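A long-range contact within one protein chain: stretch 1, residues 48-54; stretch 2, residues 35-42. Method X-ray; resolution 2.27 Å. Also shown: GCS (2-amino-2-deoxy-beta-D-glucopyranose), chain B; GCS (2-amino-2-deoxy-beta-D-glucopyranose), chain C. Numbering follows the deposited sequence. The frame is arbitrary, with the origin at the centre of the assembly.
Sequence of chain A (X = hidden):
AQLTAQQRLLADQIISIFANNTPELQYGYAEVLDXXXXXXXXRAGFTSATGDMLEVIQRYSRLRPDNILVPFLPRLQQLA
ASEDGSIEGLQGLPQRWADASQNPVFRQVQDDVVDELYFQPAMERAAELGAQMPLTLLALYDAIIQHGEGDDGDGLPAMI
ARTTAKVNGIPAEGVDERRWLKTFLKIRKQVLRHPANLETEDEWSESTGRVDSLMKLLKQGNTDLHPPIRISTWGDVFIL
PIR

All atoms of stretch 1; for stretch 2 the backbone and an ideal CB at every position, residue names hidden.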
ATOM      1  N   SER A  48      -8.405  -8.273  -7.254  1.00 31.78           N
ATOM      2  CA  SER A  48      -8.777  -9.047  -8.435  1.00 38.37           C
ATOM      3  C   SER A  48      -8.527  -8.267  -9.717  1.00 39.52           C
ATOM      4  O   SER A  48      -8.034  -8.820 -10.710  1.00 37.92           O
ATOM      5  CB  SER A  48     -10.252  -9.445  -8.376  1.00 36.66           C
ATOM      6  OG  SER A  48     -10.596 -10.039  -7.144  1.00 46.57           O
ATOM      7  N   ALA A  49      -8.936  -6.995  -9.744  1.00 36.26           N
ATOM      8  CA  ALA A  49      -8.848  -6.214 -10.974  1.00 35.92           C
ATOM      9  C   ALA A  49      -7.417  -5.824 -11.352  1.00 41.12           C
ATOM     10  O   ALA A  49      -7.150  -5.595 -12.536  1.00 45.30           O
ATOM     11  CB  ALA A  49      -9.715  -4.959 -10.861  1.00 35.90           C
ATOM     12  N   THR A  50      -6.481  -5.749 -10.404  1.00 38.49           N
ATOM     13  CA  THR A  50      -5.198  -5.110 -10.691  1.00 42.34           C
ATOM     14  C   THR A  50      -4.027  -6.075 -10.867  1.00 39.27           C
ATOM     15  O   THR A  50      -2.890  -5.605 -10.966  1.00 39.74           O
ATOM     16  CB  THR A  50      -4.831  -4.073  -9.611  1.00 42.62           C
ATOM     17  OG1 THR A  50      -4.828  -4.677  -8.307  1.00 39.86           O
ATOM     18  CG2 THR A  50      -5.790  -2.866  -9.651  1.00 36.71           C
ATOM     19  N   GLY A  51      -4.278  -7.381 -10.848  1.00 40.97           N
ATOM     20  CA  GLY A  51      -3.235  -8.375 -11.150  1.00 34.85           C
ATOM     21  C   GLY A  51      -2.342  -8.805 -10.004  1.00 40.43           C
ATOM     22  O   GLY A  51      -1.602  -9.740 -10.206  1.00 40.18           O
ATOM     23  N   ASP A  52      -2.417  -8.176  -8.841  1.00 42.42           N
ATOM     24  CA  ASP A  52      -1.489  -8.543  -7.743  1.00 44.65           C
ATOM     25  C   ASP A  52      -2.063  -9.725  -6.975  1.00 38.30           C
ATOM     26  O   ASP A  52      -1.298 -10.510  -6.488  1.00 34.56           O
ATOM     27  CB  ASP A  52      -0.966  -7.331  -6.959  1.00 41.84           C
ATOM     28  CG  ASP A  52      -2.023  -6.508  -6.271  1.00 41.24           C
ATOM     29  OD1 ASP A  52      -1.700  -5.843  -5.308  1.00 53.26           O
ATOM     30  OD2 ASP A  52      -3.144  -6.562  -6.711  1.00 42.55           O
ATOM     31  N   MET A  53      -3.381  -9.872  -6.964  1.00 32.76           N
ATOM     32  CA  MET A  53      -3.991 -11.064  -6.334  1.00 38.05           C
ATOM     33  C   MET A  53      -3.614 -12.290  -7.175  1.00 36.07           C
ATOM     34  O   MET A  53      -3.322 -13.313  -6.606  1.00 35.00           O
ATOM     35  CB  MET A  53      -5.506 -10.943  -6.240  1.00 38.51           C
ATOM     36  CG  MET A  53      -6.171 -12.244  -5.971  1.00 39.17           C
ATOM     37  SD  MET A  53      -7.917 -12.104  -5.726  1.00 42.77           S
ATOM     38  CE  MET A  53      -7.979 -11.285  -4.152  1.00 31.78           C
ATOM     39  N   LEU A  54      -3.583 -12.130  -8.490  1.00 33.41           N
ATOM     40  CA  LEU A  54      -3.215 -13.206  -9.425  1.00 38.18           C
ATOM     41  C   LEU A  54      -1.767 -13.627  -9.183  1.00 38.90           C
ATOM     42  O   LEU A  54      -1.536 -14.792  -9.103  1.00 38.42           O
ATOM     43  CB  LEU A  54      -3.404 -12.731 -10.863  1.00 31.25           C
ATOM     44  CG  LEU A  54      -2.849 -13.683 -11.912  1.00 39.43           C
ATOM     45  CD1 LEU A  54      -3.690 -14.935 -11.996  1.00 38.84           C
ATOM     46  CD2 LEU A  54      -2.752 -13.035 -13.262  1.00 34.16           C
ATOM     47  N   UNK A  35     -15.139  -0.581  -5.126  1.00 44.20           N
ATOM     48  CA  UNK A  35     -14.199   0.463  -5.509  1.00 38.26           C
ATOM     49  C   UNK A  35     -13.692   0.252  -6.925  1.00 37.05           C
ATOM     50  O   UNK A  35     -12.696   0.870  -7.317  1.00 43.74           O
ATOM     51  CB  UNK A  35     -13.023   0.508  -4.531  1.00 38.26           C
ATOM     52  N   UNK A  36     -14.338  -0.620  -7.690  1.00 35.82           N
ATOM     53  CA  UNK A  36     -13.890  -0.969  -9.021  1.00 37.31           C
ATOM     54  C   UNK A  36     -12.775  -1.999  -9.088  1.00 41.24           C
ATOM     55  O   UNK A  36     -12.285  -2.289 -10.188  1.00 37.16           O
ATOM     56  CB  UNK A  36     -13.429   0.303  -9.736  1.00 37.31           C
ATOM     57  N   UNK A  37     -12.343  -2.558  -7.962  1.00 34.44           N
ATOM     58  CA  UNK A  37     -11.172  -3.425  -7.960  1.00 39.92           C
ATOM     59  C   UNK A  37     -11.520  -4.883  -7.686  1.00 39.14           C
ATOM     60  O   UNK A  37     -10.620  -5.729  -7.651  1.00 32.11           O
ATOM     61  CB  UNK A  37     -10.165  -2.933  -6.919  1.00 39.92           C
ATOM     62  N   UNK A  38     -12.801  -5.200  -7.513  1.00 36.08           N
ATOM     63  CA  UNK A  38     -13.206  -6.575  -7.258  1.00 40.71           C
ATOM     64  C   UNK A  38     -12.991  -6.947  -5.811  1.00 42.14           C
ATOM     65  O   UNK A  38     -13.419  -6.229  -4.895  1.00 41.22           O
ATOM     66  CB  UNK A  38     -12.440  -7.539  -8.166  1.00 40.71           C
ATOM     67  N   UNK A  39     -12.325  -8.075  -5.597  1.00 38.60           N
ATOM     68  CA  UNK A  39     -11.957  -8.523  -4.261  1.00 38.77           C
ATOM     69  C   UNK A  39     -10.606  -7.920  -3.901  1.00 40.93           C
ATOM     70  O   UNK A  39      -9.650  -7.996  -4.688  1.00 37.96           O
ATOM     71  CB  UNK A  39     -11.916 -10.050  -4.180  1.00 38.77           C
ATOM     72  N   UNK A  40     -10.530  -7.323  -2.712  1.00 36.77           N
ATOM     73  CA  UNK A  40      -9.299  -6.800  -2.136  1.00 36.32           C
ATOM     74  C   UNK A  40      -8.878  -7.718  -1.001  1.00 34.81           C
ATOM     75  O   UNK A  40      -9.688  -8.007  -0.116  1.00 37.76           O
ATOM     76  CB  UNK A  40      -9.478  -5.362  -1.645  1.00 36.32           C
ATOM     77  N   UNK A  41      -7.619  -8.163  -1.012  1.00 35.85           N
ATOM     78  CA  UNK A  41      -7.202  -9.198  -0.071  1.00 37.24           C
ATOM     79  C   UNK A  41      -5.756  -9.009   0.372  1.00 35.81           C
ATOM     80  O   UNK A  41      -4.931  -8.425  -0.343  1.00 34.86           O
ATOM     81  CB  UNK A  41      -7.377 -10.582  -0.698  1.00 37.24           C
ATOM     82  N   UNK A  42      -5.461  -9.529   1.566  1.00 34.79           N
ATOM     83  CA  UNK A  42      -4.095  -9.685   2.021  1.00 35.48           C
ATOM     84  C   UNK A  42      -3.557  -8.489   2.773  1.00 37.02           C
ATOM     85  O   UNK A  42      -4.238  -7.496   3.039  1.00 33.44           O
ATOM     86  CB  UNK A  42      -3.188  -9.976   0.824  1.00 35.48           C
TER
HETATM   87  C1  GCS B   1      -4.025  -1.103  -5.006  1.00 39.40           C
HETATM   88  C2  GCS B   1      -3.559  -2.296  -5.816  1.00 42.52           C
HETATM   89  C3  GCS B   1      -2.498  -1.849  -6.779  1.00 40.20           C
HETATM   90  C4  GCS B   1      -3.011  -0.774  -7.724  1.00 35.13           C
HETATM   91  C5  GCS B   1      -3.801   0.197  -6.840  1.00 43.75           C
HETATM   92  C6  GCS B   1      -4.544   1.300  -7.543  1.00 36.44           C
HETATM   93  N2  GCS B   1      -3.132  -3.402  -5.040  1.00 29.72           N
HETATM   94  O1  GCS B   1      -5.049  -1.319  -4.037  1.00 36.30           O
HETATM   95  O3  GCS B   1      -2.145  -2.963  -7.496  1.00 31.68           O
HETATM   96  O4  GCS B   1      -2.243  -0.526  -8.572  1.00 36.66           O
HETATM   97  O5  GCS B   1      -4.719  -0.430  -5.982  1.00 40.98           O
HETATM   98  O6  GCS B   1      -5.145   0.886  -8.724  1.00 42.95           O
HETATM   99  C1  GCS C 304      -7.923  -0.674  -1.660  1.00 49.11           C
HETATM  100  C2  GCS C 304      -7.825   0.787  -2.368  1.00 44.14           C
HETATM  101  C3  GCS C 304      -6.564   0.543  -3.336  1.00 39.32           C
HETATM  102  C4  GCS C 304      -5.345  -0.273  -2.783  1.00 44.32           C
HETATM  103  C5  GCS C 304      -5.403  -1.397  -1.735  1.00 45.05           C
HETATM  104  C6  GCS C 304      -4.366  -1.270  -1.018  1.00 43.90           C
HETATM  105  N2  GCS C 304      -8.944   1.187  -3.010  1.00 48.73           N
HETATM  106  O1  GCS C 304      -8.885  -0.432  -0.716  1.00 53.74           O
HETATM  107  O3  GCS C 304      -6.027   1.880  -3.410  1.00 37.46           O
HETATM  108  O5  GCS C 304      -6.744  -1.172  -1.134  1.00 45.65           O
HETATM  109  O6  GCS C 304      -4.553  -1.866   0.277  1.00 47.33           O

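Position 35 lies beyond the reach of stretch 1: its ideal CB has no atom of that stretch within 5.5 Å, so the contact sets no limit on size. The nearest visible group is the chain C sugar, whose amino group N2 would suit an acidic or other acceptor side chain. The deposited residue is Asp35, and OD2 accepts a hydrogen bond from the sugar N2 at 3.1 Å, although the placement of that nitrogen is less certain.

At position 36 the backbone decides. With phi/psi of 81/4°, a CB would be jammed against the carbonyl oxygen of the preceding residue, which calls for glycine. Gly36 is found, and its O lies 3.8 Å from Ala49 CB.

Position 37 runs alongside stretch 1. Its CA-to-CB bond points sideways, and the ideal CB is 4.5 Å from Ala49 CB and 5.2 Å from Thr50 CG2, leaving room for a chain to pass these small apolar groups towards the sugars. A long side chain with an apolar stem and a polar end would suit, so lysine, arginine or glutamine are all plausible. The residue is Arg37, in an extended m, t, t conformation. Its CD passes 4.4 Å from Thr50 CG2, and NE makes a weak hydrogen bond of 3.3 Å to O6 of the chain B sugar, while C3 of the chain C sugar lies over one face of the guanidinium. Within the stretch, Arg37 N donates to Asp35 OD1 at 3.0 Å. Ala49 N donates to Arg37 O at 3.0 Å, linking the two loops, though that oxygen is less surely placed.

Position 38 points toward stretch 1, but no space is left there. An ideal CB would sit 2.9 Å from Ser48 CB, a clash, and the positive phi of 80° independently favours glycine. Gly38 is present, allowing Ser48 to pack closely, with OG 4.1 Å from Gly38 C.

Position 39 is bound to Ser48 through its main chain: its N donates to Ser48 OG at 3.0 Å, and Ser48 N returns a hydrogen bond to its O at 2.9 Å. The sideways CB is a tight 3.2 Å from Ser48 OG and 4.1 Å from Met53 CE, so an apolar side chain able to meet the methionine methyl is expected; valine, leucine or isoleucine would all serve. Ile39 occupies the site, with CG2 4.0 Å from Met53 CE.

Position 40 points away, as expected for an alternating strand, and stretch 1 gives no guidance. It is Thr40, whose OG1 is hydrogen-bonded to a residue just outside one of the stretches.

Position 41 turns back toward stretch 1, its CB 3.6 Å from Met53 CE. With the methionine end already so near, a small apolar residue fits best. Ala41 supplies just a methyl group for this apolar contact.

Position 42 has a phi of 90°, favouring glycine, with nothing of stretch 1 near its ideal CB. Gly42 is the deposited residue.

Stretch 2 35-42: DGRGITAG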
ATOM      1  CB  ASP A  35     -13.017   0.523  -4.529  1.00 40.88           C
ATOM      2  CG  ASP A  35     -12.208  -0.804  -4.460  1.00 45.33           C
ATOM      3  OD1 ASP A  35     -12.629  -1.833  -5.057  1.00 37.94           O
ATOM      4  OD2 ASP A  35     -11.137  -0.814  -3.805  1.00 41.53           O
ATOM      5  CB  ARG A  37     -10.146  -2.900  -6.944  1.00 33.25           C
ATOM      6  CG  ARG A  37      -9.624  -1.479  -7.290  1.00 39.34           C
ATOM      7  CD  ARG A  37      -8.331  -1.107  -6.525  1.00 37.96           C
ATOM      8  NE  ARG A  37      -7.835   0.224  -6.893  1.00 43.99           N
ATOM      9  CZ  ARG A  37      -8.235   1.363  -6.317  1.00 38.80           C
ATOM     10  NH1 ARG A  37      -9.139   1.328  -5.344  1.00 35.19           N
ATOM     11  NH2 ARG A  37      -7.741   2.536  -6.712  1.00 32.91           N
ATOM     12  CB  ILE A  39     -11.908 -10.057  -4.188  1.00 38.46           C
ATOM     13  CG1 ILE A  39     -13.213 -10.648  -4.718  1.00 42.25           C
ATOM     14  CG2 ILE A  39     -11.616 -10.516  -2.755  1.00 38.08           C
ATOM     15  CD1 ILE A  39     -13.408 -12.120  -4.417  1.00 46.52           C
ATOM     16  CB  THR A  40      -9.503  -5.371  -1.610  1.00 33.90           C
ATOM     17  OG1 THR A  40      -9.706  -4.486  -2.716  1.00 33.98           O
ATOM     18  CG2 THR A  40      -8.285  -4.901  -0.792  1.00 32.77           C
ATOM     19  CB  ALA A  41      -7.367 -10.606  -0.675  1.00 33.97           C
TER
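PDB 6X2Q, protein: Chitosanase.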